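Local coordinates for protein pectinesterase inhibitor (Actinidia chinensis, PDB 1XG2) that inhibits pectin methylesterase and may take part in regulating fruit ripening, at residues Pro16-Gln21 and Glu137-Ile142; Asp84-Ala89 and Ser106-Gly111. One frame throughout, in Å; residues are numbered along the deposited sequence. Where two conformers were deposited one is given.

Contact 1 (Pro16-Gln21 and Glu137-Ile142); sequences PSLCLQ and EDLCDI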
loop_
_atom_site.group_PDB
_atom_site.type_symbol
_atom_site.label_atom_id
_atom_site.label_comp_id
_atom_site.label_asym_id
_atom_site.label_seq_id
_atom_site.Cartn_x
_atom_site.Cartn_y
_atom_site.Cartn_z
ATOM N N PRO B 16 -15.255 -14.736 15.354
ATOM C CA PRO B 16 -16.710 -14.760 15.565
ATOM C C PRO B 16 -17.148 -14.547 17.013
ATOM O O PRO B 16 -18.206 -13.984 17.241
ATOM C CB PRO B 16 -17.109 -16.167 15.073
ATOM C CG PRO B 16 -16.058 -16.526 14.099
ATOM C CD PRO B 16 -14.780 -15.959 14.671
ATOM N N SER B 17 -16.374 -15.013 17.983
ATOM C CA SER B 17 -16.751 -14.833 19.380
ATOM C C SER B 17 -16.752 -13.354 19.742
ATOM O O SER B 17 -17.667 -12.870 20.399
ATOM C CB SER B 17 -15.804 -15.592 20.304
ATOM O OG SER B 17 -15.929 -16.978 20.064
ATOM N N LEU B 18 -15.718 -12.641 19.304
ATOM C CA LEU B 18 -15.596 -11.221 19.586
ATOM C C LEU B 18 -16.669 -10.437 18.848
ATOM O O LEU B 18 -17.280 -9.539 19.412
ATOM C CB LEU B 18 -14.214 -10.696 19.214
ATOM C CG LEU B 18 -14.037 -9.202 19.504
ATOM C CD1 LEU B 18 -14.269 -8.857 20.988
ATOM C CD2 LEU B 18 -12.644 -8.739 19.050
ATOM N N CYS B 19 -16.897 -10.791 17.593
ATOM C CA CYS B 19 -17.962 -10.190 16.811
ATOM C C CYS B 19 -19.307 -10.270 17.534
ATOM O O CYS B 19 -19.995 -9.261 17.672
ATOM C CB CYS B 19 -18.044 -10.867 15.437
ATOM S SG CYS B 19 -19.404 -10.297 14.390
ATOM N N LEU B 20 -19.664 -11.463 18.012
ATOM C CA LEU B 20 -20.915 -11.655 18.745
ATOM C C LEU B 20 -20.982 -10.782 19.992
ATOM O O LEU B 20 -21.962 -10.113 20.228
ATOM C CB LEU B 20 -21.104 -13.133 19.121
ATOM C CG LEU B 20 -22.409 -13.447 19.868
ATOM C CD1 LEU B 20 -23.617 -13.096 19.004
ATOM C CD2 LEU B 20 -22.445 -14.914 20.310
ATOM N N GLN B 21 -19.921 -10.787 20.776
ATOM C CA GLN B 21 -19.846 -9.991 21.986
ATOM C C GLN B 21 -20.056 -8.504 21.670
ATOM O O GLN B 21 -20.808 -7.817 22.359
ATOM C CB GLN B 21 -18.492 -10.242 22.639
ATOM C CG GLN B 21 -18.219 -9.561 23.946
ATOM C CD GLN B 21 -16.813 -9.919 24.437
ATOM O OE1 GLN B 21 -16.015 -9.036 24.786
ATOM N NE2 GLN B 21 -16.489 -11.215 24.393
ATOM N N GLU B 137 -7.795 -5.471 14.550
ATOM C CA GLU B 137 -7.927 -6.272 13.338
ATOM C C GLU B 137 -9.267 -7.005 13.341
ATOM O O GLU B 137 -10.008 -6.963 12.355
ATOM C CB GLU B 137 -6.768 -7.261 13.210
ATOM C CG GLU B 137 -5.448 -6.637 12.782
ATOM C CD GLU B 137 -4.313 -7.643 12.724
ATOM O OE1 GLU B 137 -4.499 -8.791 13.173
ATOM O OE2 GLU B 137 -3.230 -7.283 12.230
ATOM N N ASP B 138 -9.602 -7.629 14.467
ATOM C CA ASP B 138 -10.856 -8.380 14.602
ATOM C C ASP B 138 -12.069 -7.456 14.453
ATOM O O ASP B 138 -13.070 -7.807 13.812
ATOM C CB ASP B 138 -10.891 -9.130 15.943
ATOM C CG ASP B 138 -9.835 -10.223 16.038
ATOM O OD1 ASP B 138 -9.543 -10.726 17.162
ATOM O OD2 ASP B 138 -9.234 -10.653 15.039
ATOM N N LEU B 139 -11.983 -6.270 15.047
ATOM C CA LEU B 139 -13.079 -5.321 15.019
ATOM C C LEU B 139 -13.271 -4.732 13.634
ATOM O O LEU B 139 -14.405 -4.556 13.188
ATOM C CB LEU B 139 -12.844 -4.193 16.024
ATOM C CG LEU B 139 -12.927 -4.672 17.474
ATOM C CD1 LEU B 139 -12.625 -3.536 18.447
ATOM C CD2 LEU B 139 -14.272 -5.316 17.748
ATOM N N CYS B 140 -12.159 -4.426 12.971
ATOM C CA CYS B 140 -12.205 -3.868 11.617
ATOM C C CYS B 140 -12.750 -4.908 10.642
ATOM O O CYS B 140 -13.406 -4.575 9.649
ATOM C CB CYS B 140 -10.829 -3.398 11.180
ATOM S SG CYS B 140 -10.305 -1.816 11.890
ATOM N N ASP B 141 -12.493 -6.177 10.933
ATOM C CA ASP B 141 -13.011 -7.253 10.102
ATOM C C ASP B 141 -14.548 -7.321 10.143
ATOM O O ASP B 141 -15.175 -7.663 9.145
ATOM C CB ASP B 141 -12.399 -8.578 10.513
ATOM C CG ASP B 141 -12.464 -9.602 9.419
ATOM O OD1 ASP B 141 -12.273 -9.250 8.230
ATOM O OD2 ASP B 141 -12.673 -10.791 9.652
ATOM N N ILE B 142 -15.158 -6.971 11.273
ATOM C CA ILE B 142 -16.613 -6.886 11.337
ATOM C C ILE B 142 -17.087 -5.844 10.318
ATOM O O ILE B 142 -18.031 -6.061 9.574
ATOM C CB ILE B 142 -17.131 -6.533 12.760
ATOM C CG1 ILE B 142 -16.671 -7.555 13.802
ATOM C CG2 ILE B 142 -18.648 -6.546 12.778
ATOM C CD1 ILE B 142 -16.838 -7.076 15.226
#

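Contact 2 (Asp84-Ala89 and Ser106-Gly111); sequences DSLGQA and SAAFDG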
loop_
_atom_site.group_PDB
_atom_site.type_symbol
_atom_site.label_atom_id
_atom_site.label_comp_id
_atom_site.label_asym_id
_atom_site.label_seq_id
_atom_site.Cartn_x
_atom_site.Cartn_y
_atom_site.Cartn_z
ATOM N N ASP B 84 -8.242 8.117 11.685
ATOM C CA ASP B 84 -8.697 9.005 10.624
ATOM C C ASP B 84 -9.525 8.253 9.577
ATOM O O ASP B 84 -10.570 8.733 9.130
ATOM C CB ASP B 84 -7.490 9.681 9.940
ATOM C CG ASP B 84 -7.006 10.913 10.671
ATOM O OD1 ASP B 84 -7.708 11.393 11.602
ATOM O OD2 ASP B 84 -5.912 11.452 10.369
ATOM N N SER B 85 -9.060 7.071 9.197
ATOM C CA SER B 85 -9.712 6.286 8.167
ATOM C C SER B 85 -11.058 5.759 8.633
ATOM O O SER B 85 -12.007 5.722 7.856
ATOM C CB SER B 85 -8.816 5.135 7.678
ATOM O OG SER B 85 -7.762 5.640 6.868
ATOM N N LEU B 86 -11.154 5.364 9.901
ATOM C CA LEU B 86 -12.425 4.900 10.432
ATOM C C LEU B 86 -13.430 6.056 10.544
ATOM O O LEU B 86 -14.631 5.872 10.324
ATOM C CB LEU B 86 -12.224 4.213 11.777
ATOM C CG LEU B 86 -11.555 2.832 11.703
ATOM C CD1 LEU B 86 -11.155 2.343 13.066
ATOM C CD2 LEU B 86 -12.427 1.787 11.004
ATOM N N GLY B 87 -12.939 7.249 10.868
ATOM C CA GLY B 87 -13.775 8.442 10.878
ATOM C C GLY B 87 -14.433 8.674 9.536
ATOM O O GLY B 87 -15.626 8.968 9.473
ATOM N N GLN B 88 -13.660 8.516 8.459
ATOM C CA GLN B 88 -14.161 8.705 7.108
ATOM C C GLN B 88 -15.060 7.562 6.675
ATOM O O GLN B 88 -15.982 7.761 5.903
ATOM C CB GLN B 88 -13.001 8.834 6.121
ATOM C CG GLN B 88 -12.272 10.161 6.250
ATOM C CD GLN B 88 -11.890 10.733 4.910
ATOM O OE1 GLN B 88 -10.702 10.904 4.632
ATOM N NE2 GLN B 88 -12.898 11.031 4.063
ATOM N N ALA B 89 -14.781 6.365 7.187
ATOM C CA ALA B 89 -15.620 5.199 6.934
ATOM C C ALA B 89 -17.080 5.465 7.299
ATOM O O ALA B 89 -17.981 5.043 6.586
ATOM C CB ALA B 89 -15.094 3.985 7.709
ATOM N N SER B 106 -10.134 -1.451 5.427
ATOM C CA SER B 106 -8.952 -2.252 5.134
ATOM C C SER B 106 -7.683 -1.524 5.565
ATOM O O SER B 106 -6.765 -2.141 6.116
ATOM C CB SER B 106 -8.860 -2.596 3.641
ATOM O OG SER B 106 -9.861 -3.509 3.253
ATOM N N ALA B 107 -7.643 -0.208 5.340
ATOM C CA ALA B 107 -6.487 0.597 5.725
ATOM C C ALA B 107 -6.343 0.658 7.243
ATOM O O ALA B 107 -5.229 0.569 7.776
ATOM C CB ALA B 107 -6.583 2.025 5.145
ATOM N N ALA B 108 -7.465 0.795 7.938
ATOM C CA ALA B 108 -7.476 0.830 9.400
ATOM C C ALA B 108 -6.956 -0.483 9.973
ATOM O O ALA B 108 -6.076 -0.483 10.818
ATOM C CB ALA B 108 -8.879 1.092 9.912
ATOM N N PHE B 109 -7.511 -1.589 9.497
ATOM C CA PHE B 109 -7.030 -2.935 9.821
ATOM C C PHE B 109 -5.520 -3.019 9.715
ATOM O O PHE B 109 -4.855 -3.555 10.587
ATOM C CB PHE B 109 -7.697 -3.937 8.859
ATOM C CG PHE B 109 -7.307 -5.369 9.077
ATOM C CD1 PHE B 109 -8.215 -6.267 9.603
ATOM C CD2 PHE B 109 -6.045 -5.828 8.729
ATOM C CE1 PHE B 109 -7.861 -7.596 9.806
ATOM C CE2 PHE B 109 -5.688 -7.154 8.919
ATOM C CZ PHE B 109 -6.599 -8.037 9.459
ATOM N N ASP B 110 -4.981 -2.495 8.624
ATOM C CA ASP B 110 -3.553 -2.570 8.335
ATOM C C ASP B 110 -2.682 -1.649 9.193
ATOM O O ASP B 110 -1.465 -1.802 9.216
ATOM C CB ASP B 110 -3.307 -2.231 6.866
ATOM C CG ASP B 110 -3.680 -3.364 5.930
ATOM O OD1 ASP B 110 -3.910 -4.515 6.388
ATOM O OD2 ASP B 110 -3.725 -3.196 4.700
ATOM N N GLY B 111 -3.269 -0.660 9.843
ATOM C CA GLY B 111 -2.537 0.108 10.838
ATOM C C GLY B 111 -2.048 -0.790 11.969
ATOM O O GLY B 111 -0.888 -0.718 12.388
#

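Contact 1 (Pro16-Gln21 and Glu137-Ile142)
Asp138 packs against Leu18, and its OD1 accepts a hydrogen bond from Asn15 ND2. The same Asn15 side chain turns its OD1 to Leu18 N, so one amide links both helices. OD2 of Asp138 makes a long, weak ion pair with Arg14 NE, while Arg14 N hydrogen-bonds Asp141 OD2. The apolar part of the aspartate meets leucine: Leu18 CD2 sits 3.6 Å from Asp138 CB. The two side chains cross at about a right angle. CG of Leu18 is anti to the backbone N (chi1 -180°), which carries CD2 out toward helix 127-149. This methyl also meets Leu139 CD2, at 4.0 Å. Further along, Ile142 lies against Cys19. Ile142 CD1 reaches the backbone, 3.7 Å from Cys19 CA, and Ile142 CG1 is 3.9 Å from Cys19 SG. That sulfur is tied to Cys10 in a disulfide. Ile142 also touches Ile9 and Thr13. Cutting Ile142 back to an alanine removes CG1, CG2 and CD1, which would probably open a gap beside the Cys10-Cys19 disulfide and take from Cys19 the side chain that packs on it from segment 137-142. The segment axes cross at -68° and come within 9.6 Å. The chemistry thus divides in two: apolar packing joins the segments directly, while polar links to helix 127-149 pass through Asn15 and Arg14, just before helix 16-24.

Contact 2 (Asp84-Ala89 and Ser106-Gly111)
The two helical segments run in roughly opposite directions, and their backbones come nearest where Ser85 CA lies 6.0 Å from Ala108 CA. Leu86 carries the apolar contact. Its CG is 3.7 Å from Ala108 CB, and its CD2 lies 3.8 Å from the same methyl. The alanine methyl therefore rests against the branched end of the leucine, touching the branch point and both arms. CG of Leu86 is anti to its carbonyl carbon (chi1 -72°), and this swings the end of the side chain closer to Ala108 than its CB bond alone would suggest. Ser85 adds a looser touch, with OG 4.2 Å from Ala107 CB. The polar needs of this hydroxyl are met elsewhere, by weak hydrogen bonds with Asp81 O and with Gln139 of the pectinesterase chain. Small residues, Ser85, Ala107 and Ala108, line much of the interface and are consistent with the close backbone approach. The contact joins helix 66-95 to helix 98-118, which follow each other in the chain and are neighbours in the four-helix bundle. On the inner side, Leu86 also packs on Ala45 of helix 34-60, and helix 127-149 flanks the contact.

Contact 2 lies within the loop of chain closed by contact 1, and their centres are about 15 Å apart. Helix 127-149 connects them. One part of it packs on helix 16-24 in contact 1. Cys140, on the same segment, turns into the bundle, with Cys140 SG 3.8 Å from Ala108 CB and 4.3 Å from Leu86 CD2. Glu137 O lies 3.4 Å from Phe109 CD1. Contact 1 thus attaches the N-terminal helices to the bundle, and contact 2 belongs to the bundle itself. Contact 2 borders the enzyme more extensively: Asp110 hydrogen-bonds Asn158 and Gln191 of the pectinesterase chain.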